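Local coordinates for protein amidase, hydantoinase/carbamoylase family (Burkholderia vietnamiensis, PDB 5I4M) that probably hydrolyses N-carbamoyl-L-amino acids as a dinuclear zinc enzyme of the peptidase M20 family, at residues Glu38-Ile42 and Ala61-Leu65; Val126-Leu130 and Leu421-Leu426; Phe154-Met158 and Ile343-Ala347. Where two conformers were deposited one is given. Residue numbers count along the deposited sequence, not the author numbering.

Contact 1: residues Glu38-Ile42 and Ala61-Leu65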
ATOM      1  N   GLU A  38      16.311   0.411  28.902  1.00 13.59           N
ATOM      2  CA  GLU A  38      15.023   0.682  29.530  1.00 12.55           C
ATOM      3  C   GLU A  38      14.072   1.373  28.553  1.00 11.20           C
ATOM      4  O   GLU A  38      12.924   0.953  28.387  1.00 12.82           O
ATOM      5  CB  GLU A  38      15.246   1.533  30.781  1.00 17.06           C
ATOM      6  CG  GLU A  38      14.140   1.481  31.779  1.00 28.88           C
ATOM      7  CD  GLU A  38      13.965   0.095  32.381  1.00 34.02           C
ATOM      8  OE1 GLU A  38      14.978  -0.552  32.736  1.00 39.24           O
ATOM      9  OE2 GLU A  38      12.808  -0.345  32.489  1.00 34.14           O
ATOM     10  N   VAL A  39      14.539   2.424  27.878  1.00  9.23           N
ATOM     11  CA  VAL A  39      13.673   3.091  26.906  1.00 13.31           C
ATOM     12  C   VAL A  39      13.379   2.193  25.703  1.00 10.80           C
ATOM     13  O   VAL A  39      12.322   2.321  25.067  1.00 10.51           O
ATOM     14  CB  VAL A  39      14.290   4.431  26.465  1.00 11.22           C
ATOM     15  CG1 VAL A  39      13.356   5.124  25.498  1.00  7.77           C
ATOM     16  CG2 VAL A  39      14.528   5.309  27.671  1.00 11.24           C
ATOM     17  N   ALA A  40      14.275   1.258  25.382  1.00  9.29           N
ATOM     18  CA  ALA A  40      14.012   0.335  24.279  1.00 11.71           C
ATOM     19  C   ALA A  40      12.771  -0.525  24.510  1.00 12.30           C
ATOM     20  O   ALA A  40      12.244  -1.089  23.548  1.00 13.22           O
ATOM     21  CB  ALA A  40      15.221  -0.571  24.040  1.00 11.62           C
ATOM     22  N   LYS A  41      12.309  -0.669  25.759  1.00  9.87           N
ATOM     23  CA  LYS A  41      11.080  -1.423  26.005  1.00 10.42           C
ATOM     24  C   LYS A  41       9.840  -0.715  25.471  1.00 14.36           C
ATOM     25  O   LYS A  41       8.810  -1.364  25.249  1.00 12.67           O
ATOM     26  CB  LYS A  41      10.895  -1.661  27.502  1.00 14.45           C
ATOM     27  CG  LYS A  41      12.039  -2.385  28.164  1.00 15.54           C
ATOM     28  CD  LYS A  41      11.854  -2.377  29.675  1.00 14.53           C
ATOM     29  CE  LYS A  41      12.856  -3.295  30.339  1.00 19.85           C
ATOM     30  NZ  LYS A  41      12.788  -3.187  31.821  1.00 21.62           N
ATOM     31  N   ILE A  42       9.906   0.601  25.287  1.00 10.63           N
ATOM     32  CA  ILE A  42       8.742   1.401  24.927  1.00  9.60           C
ATOM     33  C   ILE A  42       8.569   1.296  23.416  1.00  9.04           C
ATOM     34  O   ILE A  42       9.255   1.973  22.649  1.00 10.18           O
ATOM     35  CB  ILE A  42       8.891   2.849  25.390  1.00 11.13           C
ATOM     36  CG1 ILE A  42       9.116   2.879  26.906  1.00 10.98           C
ATOM     37  CG2 ILE A  42       7.660   3.679  24.988  1.00 12.49           C
ATOM     38  CD1 ILE A  42       9.342   4.283  27.443  1.00 15.47           C
ATOM     39  N   ALA A  61       4.980   8.141  26.092  1.00  9.16           N
ATOM     40  CA  ALA A  61       5.535   7.475  27.266  1.00 10.56           C
ATOM     41  C   ALA A  61       7.046   7.661  27.351  1.00  9.53           C
ATOM     42  O   ALA A  61       7.589   7.864  28.446  1.00 10.90           O
ATOM     43  CB  ALA A  61       5.166   5.988  27.264  1.00  9.85           C
ATOM     44  N   ALA A  62       7.748   7.605  26.218  1.00 11.24           N
ATOM     45  CA  ALA A  62       9.191   7.838  26.264  1.00 11.95           C
ATOM     46  C   ALA A  62       9.503   9.258  26.724  1.00 12.39           C
ATOM     47  O   ALA A  62      10.412   9.472  27.539  1.00  9.65           O
ATOM     48  CB  ALA A  62       9.836   7.573  24.898  1.00  8.36           C
ATOM     49  N   ARG A  63       8.777  10.246  26.188  1.00  9.06           N
ATOM     50  CA  ARG A  63       8.912  11.624  26.653  1.00  8.32           C
ATOM     51  C   ARG A  63       8.655  11.736  28.150  1.00  8.80           C
ATOM     52  O   ARG A  63       9.461  12.319  28.889  1.00 11.38           O
ATOM     53  CB  ARG A  63       7.942  12.530  25.890  1.00 10.67           C
ATOM     54  CG  ARG A  63       8.249  12.701  24.414  1.00 10.79           C
ATOM     55  CD  ARG A  63       6.987  13.151  23.657  1.00 11.34           C
ATOM     56  NE  ARG A  63       7.360  13.629  22.333  1.00  9.28           N
ATOM     57  CZ  ARG A  63       7.529  14.907  22.002  1.00 11.74           C
ATOM     58  NH1 ARG A  63       7.311  15.877  22.893  1.00  8.54           N
ATOM     59  NH2 ARG A  63       7.903  15.215  20.764  1.00 11.31           N
ATOM     60  N   ASP A  64       7.511  11.214  28.613  1.00  9.27           N
ATOM     61  CA  ASP A  64       7.184  11.293  30.037  1.00 10.04           C
ATOM     62  C   ASP A  64       8.294  10.698  30.894  1.00 12.66           C
ATOM     63  O   ASP A  64       8.662  11.257  31.939  1.00 11.93           O
ATOM     64  CB  ASP A  64       5.875  10.553  30.331  1.00 10.81           C
ATOM     65  CG  ASP A  64       4.644  11.233  29.756  1.00 15.60           C
ATOM     66  OD1 ASP A  64       4.723  12.383  29.267  1.00 14.30           O
ATOM     67  OD2 ASP A  64       3.564  10.601  29.826  1.00 13.56           O
ATOM     68  N   LEU A  65       8.815   9.547  30.482  1.00  9.84           N
ATOM     69  CA  LEU A  65       9.801   8.841  31.291  1.00 10.23           C
ATOM     70  C   LEU A  65      11.078   9.653  31.409  1.00 11.98           C
ATOM     71  O   LEU A  65      11.616   9.843  32.510  1.00 11.07           O
ATOM     72  CB  LEU A  65      10.084   7.473  30.674  1.00 10.15           C
ATOM     73  CG  LEU A  65      11.151   6.609  31.360  1.00 14.11           C
ATOM     74  CD1 LEU A  65      10.731   6.204  32.766  1.00 11.39           C
ATOM     75  CD2 LEU A  65      11.444   5.370  30.527  1.00 14.12           C
TER
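Residues Ala61-Leu65 form a regular helical turn, with Leu65 N donating to Ala61 O at 2.9 Å, whereas Glu38-Ile42 takes the chain out of helix 29-39. Val39 to Ile42 is a type I beta turn, supported by the bond from Ile42 N to Val39 O at 3.0 Å. The backbones come closest at Val39 and Ala62, whose CA atoms are 6.6 Å apart; the short gap is consistent with the small side chain of Ala62 at this point. The interface is apolar. Ile42 extends in the mt rotamer, so that its CD1 lies 3.7 Å from Ala62 CA and 3.9 Å from Leu65 CD2, while its CG2 meets Ala61 CB at 4.1 Å. At the start of the same beta turn, Val39 adds looser contacts, CG1 to Ala62 CB at 4.3 Å and CG2 to Leu65 CD2 at 4.2 Å. Within the first segment, Lys41 NZ forms a salt bridge with Glu38 OE2 at 2.9 Å. Val39 also touches Ile117 and Leu121 of helix 117-132, and the guanidinium of Arg52 donates a hydrogen bond from NH1 to Ile42 O. The arrangement is plain helix-end packing in the zinc-binding part of the M20 fold: a turn leaving one helix rests on the face of helix 57-72 formed by Ala61, Ala62 and Leu65, with Val39 about 13 Å by its side chain from a bound zinc ion.

Contact 2: residues Val126-Leu130 and Leu421-Leu426; sequences VIRSL and LLHAML
This is a crossed helix-helix packing within the metallopeptidase M20 fold, joining helix 117-132 to the C-terminal helix 411-429. Both segments are helical throughout, with i to i+4 bonds such as Leu130 N to Val126 O and Leu426 N to Leu422 O, each 2.9 Å. The axes of the two short segments approach to 10.5 Å and cross at -71°, so contact is concentrated near the closest CA pair, Val126 and Leu422, at 5.5 Å. Some 266 Å² is buried, and the contacts are apolar. Val126, central to them, has chi1 t (168°) and its CA-to-CB bond points toward the second helix. Along that helix, Leu421 (tp) sends CD2 to Val126 CG2 at 3.9 Å, and its side chain also reaches Phe208 and Leu210 of strand 206-212. Leu422, again tp, sets CD1 3.8 Å from Val126 CG1 and 4.1 Å from Leu130 CD2, so it fits between these two residues one turn apart. Its CD2 lies 4.5 Å from Ser129 CB; Ser129 OG itself bonds to Glu125 O. Met425 (mtp) points its CA-to-CB bond toward the first helix and brings SD to 4.2 Å from Val126 CG1. Leu426, with chi1 at -95° and chi2 trans, completes the interface: its CD2 meets CD2 of Leu130 (mt) at 3.8 Å.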
ATOM      1  N   VAL A 126      25.143  13.159  30.369  1.00 11.00           N
ATOM      2  CA  VAL A 126      26.014  14.311  30.614  1.00 11.61           C
ATOM      3  C   VAL A 126      25.532  15.082  31.835  1.00 12.16           C
ATOM      4  O   VAL A 126      26.317  15.451  32.715  1.00 13.24           O
ATOM      5  CB  VAL A 126      26.083  15.212  29.368  1.00 13.02           C
ATOM      6  CG1 VAL A 126      26.739  16.540  29.710  1.00 13.45           C
ATOM      7  CG2 VAL A 126      26.863  14.528  28.275  1.00 11.97           C
ATOM      8  N   ILE A 127      24.226  15.323  31.921  1.00 14.27           N
ATOM      9  CA  ILE A 127      23.662  16.021  33.077  0.59 14.29           C
ATOM     10  C   ILE A 127      23.992  15.273  34.362  1.00 16.77           C
ATOM     11  O   ILE A 127      24.465  15.852  35.351  1.00 18.56           O
ATOM     12  CB  ILE A 127      22.142  16.184  32.909  0.59 13.00           C
ATOM     13  CG1 ILE A 127      21.829  17.056  31.690  0.59 12.99           C
ATOM     14  CG2 ILE A 127      21.526  16.741  34.186  0.59 15.55           C
ATOM     15  CD1 ILE A 127      22.354  18.449  31.798  0.59 12.38           C
ATOM     16  N   ARG A 128      23.740  13.961  34.366  1.00 18.07           N
ATOM     17  CA  ARG A 128      23.988  13.177  35.572  1.00 17.71           C
ATOM     18  C   ARG A 128      25.469  13.165  35.925  1.00 15.42           C
ATOM     19  O   ARG A 128      25.838  13.171  37.106  1.00 18.17           O
ATOM     20  CB  ARG A 128      23.470  11.751  35.385  1.00 12.97           C
ATOM     21  CG  ARG A 128      21.960  11.652  35.273  1.00 13.57           C
ATOM     22  CD  ARG A 128      21.542  10.232  34.944  1.00 18.22           C
ATOM     23  NE  ARG A 128      20.133   9.970  35.249  1.00 16.60           N
ATOM     24  CZ  ARG A 128      19.453   8.914  34.806  1.00 15.61           C
ATOM     25  NH1 ARG A 128      20.038   8.020  34.018  1.00 12.79           N
ATOM     26  NH2 ARG A 128      18.178   8.753  35.152  1.00 15.35           N
ATOM     27  N   SER A 129      26.333  13.142  34.910  1.00 17.44           N
ATOM     28  CA  SER A 129      27.766  13.106  35.167  1.00 15.57           C
ATOM     29  C   SER A 129      28.265  14.441  35.697  1.00 17.66           C
ATOM     30  O   SER A 129      29.159  14.476  36.550  1.00 21.34           O
ATOM     31  CB  SER A 129      28.513  12.710  33.897  1.00 16.45           C
ATOM     32  OG  SER A 129      28.341  11.331  33.634  1.00 19.56           O
ATOM     33  N   LEU A 130      27.700  15.550  35.213  1.00 15.77           N
ATOM     34  CA  LEU A 130      28.029  16.840  35.808  1.00 15.87           C
ATOM     35  C   LEU A 130      27.597  16.886  37.265  1.00 16.66           C
ATOM     36  O   LEU A 130      28.290  17.464  38.105  1.00 17.73           O
ATOM     37  CB  LEU A 130      27.368  17.975  35.029  1.00 15.45           C
ATOM     38  CG  LEU A 130      27.759  18.158  33.565  1.00 14.82           C
ATOM     39  CD1 LEU A 130      26.835  19.179  32.914  1.00 18.29           C
ATOM     40  CD2 LEU A 130      29.204  18.587  33.453  1.00 18.41           C
ATOM     41  N   LEU A 421      30.930  13.744  23.828  1.00  9.65           N
ATOM     42  CA  LEU A 421      29.883  14.749  23.988  1.00 12.69           C
ATOM     43  C   LEU A 421      30.068  15.520  25.289  1.00  9.97           C
ATOM     44  O   LEU A 421      29.995  16.752  25.314  1.00 12.77           O
ATOM     45  CB  LEU A 421      28.506  14.083  23.960  1.00 10.03           C
ATOM     46  CG  LEU A 421      27.329  15.037  24.171  1.00 11.31           C
ATOM     47  CD1 LEU A 421      27.199  15.959  22.966  1.00  9.05           C
ATOM     48  CD2 LEU A 421      26.014  14.285  24.426  1.00  9.33           C
ATOM     49  N   LEU A 422      30.305  14.796  26.386  1.00 11.54           N
ATOM     50  CA  LEU A 422      30.531  15.423  27.685  1.00 12.65           C
ATOM     51  C   LEU A 422      31.618  16.485  27.616  1.00 10.93           C
ATOM     52  O   LEU A 422      31.424  17.620  28.066  1.00 15.40           O
ATOM     53  CB  LEU A 422      30.905  14.354  28.717  1.00 11.04           C
ATOM     54  CG  LEU A 422      31.352  14.833  30.101  1.00 14.26           C
ATOM     55  CD1 LEU A 422      30.236  15.622  30.784  1.00 14.07           C
ATOM     56  CD2 LEU A 422      31.794  13.645  30.974  1.00 14.82           C
ATOM     57  N   HIS A 423      32.777  16.138  27.060  1.00 11.27           N
ATOM     58  CA  HIS A 423      33.866  17.104  27.093  1.00 11.20           C
ATOM     59  C   HIS A 423      33.724  18.198  26.050  1.00 16.70           C
ATOM     60  O   HIS A 423      34.130  19.339  26.309  1.00 18.00           O
ATOM     61  CB  HIS A 423      35.202  16.388  26.987  1.00 14.57           C
ATOM     62  CG  HIS A 423      35.669  15.898  28.317  1.00 17.05           C
ATOM     63  ND1 HIS A 423      36.472  16.656  29.140  1.00 22.52           N
ATOM     64  CD2 HIS A 423      35.345  14.789  29.021  1.00 16.88           C
ATOM     65  CE1 HIS A 423      36.676  16.001  30.271  1.00 26.13           C
ATOM     66  NE2 HIS A 423      36.003  14.866  30.224  1.00 22.50           N
ATOM     67  N   ALA A 424      33.150  17.897  24.888  1.00 14.45           N
ATOM     68  CA  ALA A 424      32.882  18.961  23.928  1.00 12.13           C
ATOM     69  C   ALA A 424      31.906  19.970  24.509  1.00 16.39           C
ATOM     70  O   ALA A 424      32.088  21.185  24.357  1.00 16.72           O
ATOM     71  CB  ALA A 424      32.342  18.374  22.626  1.00 11.49           C
ATOM     72  N   MET A 425      30.864  19.486  25.182  1.00 12.96           N
ATOM     73  CA  MET A 425      29.917  20.390  25.824  1.00 14.04           C
ATOM     74  C   MET A 425      30.582  21.157  26.956  1.00 16.58           C
ATOM     75  O   MET A 425      30.401  22.375  27.085  1.00 17.89           O
ATOM     76  CB  MET A 425      28.708  19.612  26.340  1.00 10.59           C
ATOM     77  CG  MET A 425      27.833  19.046  25.237  1.00 13.00           C
ATOM     78  SD  MET A 425      26.366  18.277  25.945  1.00 15.59           S
ATOM     79  CE  MET A 425      25.510  19.709  26.604  1.00 18.27           C
ATOM     80  N   LEU A 426      31.356  20.458  27.793  1.00 13.84           N
ATOM     81  CA  LEU A 426      32.064  21.137  28.877  1.00 18.64           C
ATOM     82  C   LEU A 426      32.966  22.233  28.342  1.00 20.29           C
ATOM     83  O   LEU A 426      33.036  23.330  28.911  1.00 22.39           O
ATOM     84  CB  LEU A 426      32.892  20.137  29.677  1.00 19.40           C
ATOM     85  CG  LEU A 426      32.253  19.561  30.927  1.00 28.27           C
ATOM     86  CD1 LEU A 426      33.191  18.529  31.525  1.00 31.05           C
ATOM     87  CD2 LEU A 426      31.949  20.673  31.923  1.00 30.17           C
TER

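Contact 3: residues Phe154-Met158 and Ile343-Ala347. With 3PG (3-phosphoglyceric acid), chain E.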
ATOM      1  N   PHE A 154       4.413  11.904   9.943  1.00  9.23           N
ATOM      2  CA  PHE A 154       4.123  13.188   9.326  1.00  9.07           C
ATOM      3  C   PHE A 154       5.385  13.596   8.589  1.00 11.04           C
ATOM      4  O   PHE A 154       6.483  13.475   9.137  1.00 11.16           O
ATOM      5  CB  PHE A 154       3.745  14.273  10.348  1.00  8.06           C
ATOM      6  CG  PHE A 154       2.951  13.778  11.528  1.00  7.82           C
ATOM      7  CD1 PHE A 154       3.592  13.206  12.619  1.00 10.27           C
ATOM      8  CD2 PHE A 154       1.577  13.951  11.578  1.00  8.18           C
ATOM      9  CE1 PHE A 154       2.879  12.770  13.718  1.00 11.89           C
ATOM     10  CE2 PHE A 154       0.846  13.518  12.676  1.00 11.59           C
ATOM     11  CZ  PHE A 154       1.495  12.922  13.749  1.00 13.49           C
ATOM     12  N   ALA A 155       5.236  14.050   7.354  1.00  8.00           N
ATOM     13  CA  ALA A 155       6.413  14.411   6.592  1.00  7.53           C
ATOM     14  C   ALA A 155       6.471  15.925   6.391  1.00 10.59           C
ATOM     15  O   ALA A 155       5.437  16.594   6.396  1.00 11.37           O
ATOM     16  CB  ALA A 155       6.413  13.715   5.223  1.00  7.96           C
ATOM     17  N   PRO A 156       7.656  16.501   6.205  1.00  9.14           N
ATOM     18  CA  PRO A 156       8.952  15.835   6.116  1.00  7.32           C
ATOM     19  C   PRO A 156       9.656  15.718   7.459  1.00  9.01           C
ATOM     20  O   PRO A 156       9.060  15.952   8.513  1.00  9.89           O
ATOM     21  CB  PRO A 156       9.733  16.760   5.182  1.00 14.68           C
ATOM     22  CG  PRO A 156       9.251  18.108   5.574  1.00 12.54           C
ATOM     23  CD  PRO A 156       7.763  17.929   5.854  1.00 12.53           C
ATOM     24  N   ALA A 157      10.939  15.372   7.402  1.00  9.95           N
ATOM     25  CA  ALA A 157      11.752  15.218   8.595  1.00 10.12           C
ATOM     26  C   ALA A 157      12.127  16.571   9.198  1.00 10.78           C
ATOM     27  O   ALA A 157      12.073  17.614   8.541  1.00  9.65           O
ATOM     28  CB  ALA A 157      13.030  14.453   8.261  1.00  6.47           C
ATOM     29  N   MET A 158      12.512  16.532  10.475  1.00  6.92           N
ATOM     30  CA  MET A 158      13.208  17.635  11.135  1.00  7.07           C
ATOM     31  C   MET A 158      12.369  18.915  11.179  1.00  6.62           C
ATOM     32  O   MET A 158      12.910  20.020  11.243  1.00  8.76           O
ATOM     33  CB  MET A 158      14.552  17.900  10.449  1.00  6.72           C
ATOM     34  CG  MET A 158      15.512  16.705  10.493  1.00  8.53           C
ATOM     35  SD  MET A 158      16.530  16.566   8.998  1.00 12.49           S
ATOM     36  CE  MET A 158      17.276  18.190   8.934  1.00 12.08           C
ATOM     37  N   ILE A 343       8.602  18.340  -1.391  1.00  7.92           N
ATOM     38  CA  ILE A 343       8.056  18.711  -0.090  1.00  9.56           C
ATOM     39  C   ILE A 343       9.134  19.061   0.928  1.00 14.51           C
ATOM     40  O   ILE A 343       8.799  19.509   2.035  1.00 10.07           O
ATOM     41  CB  ILE A 343       7.150  17.601   0.475  1.00  9.88           C
ATOM     42  CG1 ILE A 343       7.963  16.346   0.797  1.00  8.87           C
ATOM     43  CG2 ILE A 343       6.011  17.274  -0.502  1.00  7.65           C
ATOM     44  CD1 ILE A 343       7.286  15.457   1.848  1.00  8.34           C
ATOM     45  N   PHE A 344      10.412  18.913   0.576  1.00 10.29           N
ATOM     46  CA  PHE A 344      11.501  19.061   1.543  1.00  8.93           C
ATOM     47  C   PHE A 344      12.793  19.319   0.786  1.00  8.99           C
ATOM     48  O   PHE A 344      13.095  18.607  -0.176  1.00 10.09           O
ATOM     49  CB  PHE A 344      11.617  17.785   2.382  1.00  6.37           C
ATOM     50  CG  PHE A 344      12.556  17.881   3.576  1.00  7.72           C
ATOM     51  CD1 PHE A 344      12.465  18.927   4.483  1.00 10.05           C
ATOM     52  CD2 PHE A 344      13.468  16.863   3.825  1.00 10.34           C
ATOM     53  CE1 PHE A 344      13.296  18.981   5.597  1.00  9.79           C
ATOM     54  CE2 PHE A 344      14.309  16.913   4.940  1.00 12.78           C
ATOM     55  CZ  PHE A 344      14.219  17.977   5.822  1.00  9.56           C
ATOM     56  N   TYR A 345      13.550  20.328   1.213  1.00  9.23           N
ATOM     57  CA  TYR A 345      14.870  20.570   0.642  1.00  9.06           C
ATOM     58  C   TYR A 345      15.715  21.324   1.659  1.00 11.11           C
ATOM     59  O   TYR A 345      15.247  22.302   2.249  1.00  8.48           O
ATOM     60  CB  TYR A 345      14.773  21.369  -0.667  1.00  9.86           C
ATOM     61  CG  TYR A 345      16.088  22.007  -1.091  1.00 13.10           C
ATOM     62  CD1 TYR A 345      17.235  21.243  -1.265  1.00  8.01           C
ATOM     63  CD2 TYR A 345      16.175  23.376  -1.323  1.00 17.45           C
ATOM     64  CE1 TYR A 345      18.456  21.842  -1.649  1.00  8.40           C
ATOM     65  CE2 TYR A 345      17.373  23.969  -1.704  1.00 22.95           C
ATOM     66  CZ  TYR A 345      18.510  23.199  -1.863  1.00 20.87           C
ATOM     67  OH  TYR A 345      19.703  23.800  -2.245  1.00 17.60           O
ATOM     68  N   TYR A 346      16.943  20.859   1.876  1.00 11.15           N
ATOM     69  CA  TYR A 346      17.953  21.706   2.495  1.00  9.46           C
ATOM     70  C   TYR A 346      19.305  21.411   1.868  1.00  9.75           C
ATOM     71  O   TYR A 346      19.599  20.270   1.492  1.00  8.06           O
ATOM     72  CB  TYR A 346      18.005  21.535   4.024  1.00  7.57           C
ATOM     73  CG  TYR A 346      18.422  20.179   4.545  1.00 10.00           C
ATOM     74  CD1 TYR A 346      19.766  19.886   4.786  1.00 11.15           C
ATOM     75  CD2 TYR A 346      17.468  19.202   4.837  1.00 12.87           C
ATOM     76  CE1 TYR A 346      20.158  18.651   5.287  1.00  8.85           C
ATOM     77  CE2 TYR A 346      17.847  17.964   5.342  1.00 10.55           C
ATOM     78  CZ  TYR A 346      19.182  17.695   5.558  1.00 11.43           C
ATOM     79  OH  TYR A 346      19.540  16.464   6.057  1.00 12.10           O
ATOM     80  N   ALA A 347      20.101  22.458   1.728  1.00 10.87           N
ATOM     81  CA  ALA A 347      21.411  22.329   1.133  1.00  8.50           C
ATOM     82  C   ALA A 347      22.352  21.599   2.088  1.00 10.44           C
ATOM     83  O   ALA A 347      22.155  21.632   3.308  1.00 11.61           O
ATOM     84  CB  ALA A 347      21.973  23.704   0.804  1.00  9.64           C
TER
HETATM   85  C1  3PG E 503      16.672  11.211   7.409  0.84 11.34           C
HETATM   86  O1  3PG E 503      16.047  10.328   6.795  0.84  7.50           O
HETATM   87  O2  3PG E 503      17.877  11.464   7.188  0.84  7.96           O
HETATM   88  C2  3PG E 503      15.931  11.995   8.453  0.84 16.11           C
HETATM   89  O3  3PG E 503      16.602  13.241   8.709  0.84 23.09           O
HETATM   90  C3  3PG E 503      15.899  11.176   9.724  0.84 12.18           C
HETATM   91  O1P 3PG E 503      17.231  11.015  10.215  0.84 10.20           O
HETATM   92  P   3PG E 503      17.533   9.864  11.340  0.84 21.06           P
HETATM   93  O2P 3PG E 503      16.434   9.976  12.369  0.84 12.66           O
HETATM   94  O3P 3PG E 503      17.467   8.563  10.552  0.84  7.41           O
HETATM   95  O4P 3PG E 503      18.920  10.249  11.886  0.84 15.10           O
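A loop-on-strand packing beside the ligand pocket is formed here: Phe154-Met158, the loop leading into helix 159-164, lies against strand 337-350. The touching parts run in nearly the same direction, 19° apart end to end, yet they are not paired as strands: the closest CA atoms, of Pro156 and Phe344, are 6.1 Å apart, and side chains fill the gap. A cis peptide bond precedes Pro156, whose CA-to-CB bond points toward the strand, placing CB over one face of the Phe344 ring, 3.4 Å from Phe344 CG. Ala157 N lies over that same face. At one end Ala155 CB meets Ile343 CD1 at 3.9 Å. At the other, Met158, in the N-cap position of the next helix, makes two Met-aromatic contacts: its SD is 5.5 Å from the centroid of Phe344, at the ring edge, and 5.1 Å from that of Tyr346, in an oblique approach. Met158 CE comes to 3.6 Å from Tyr346 CE2. The methionine also lines the pocket, with SD 3.3 Å from O3 of 3-phosphoglyceric acid, while Ala157 CB is 3.8 Å from the same O3. That ligand is also held by Gln214, Arg309 and Gly378, and by His247 and Asn296 of the second subunit. Ile343 and Phe344 both face Trp236, a classic beta bulge against strand 225-242. Tyr346 OH bonds to Gln234 on that strand, Met158 and Phe344 touch Tyr383 of helix 380-384, and Arg295 of the second subunit packs on Ala155 and Ile343.

Overall arrangement
Along the chain, contact 1 closes before the other two begin, while both segments of contact 3 fall between residues 130 and 421 of contact 2. Contacts 1 and 2 have centres 22 Å apart and share helix 117-132 as a neighbour: Val39 packs on its early part, and 126-130 belongs to its later part. Contact 3 is centred 26 Å from contact 1 and 30 Å from contact 2, and no two contacts touch. Contact 1 sets a helix end and its turn on a helix and contact 2 crosses two helices, both in the zinc-binding part, whereas contact 3 brings the loop after strand 141-145 to strand 337-350, next to the bound ligand and within reach of the second subunit.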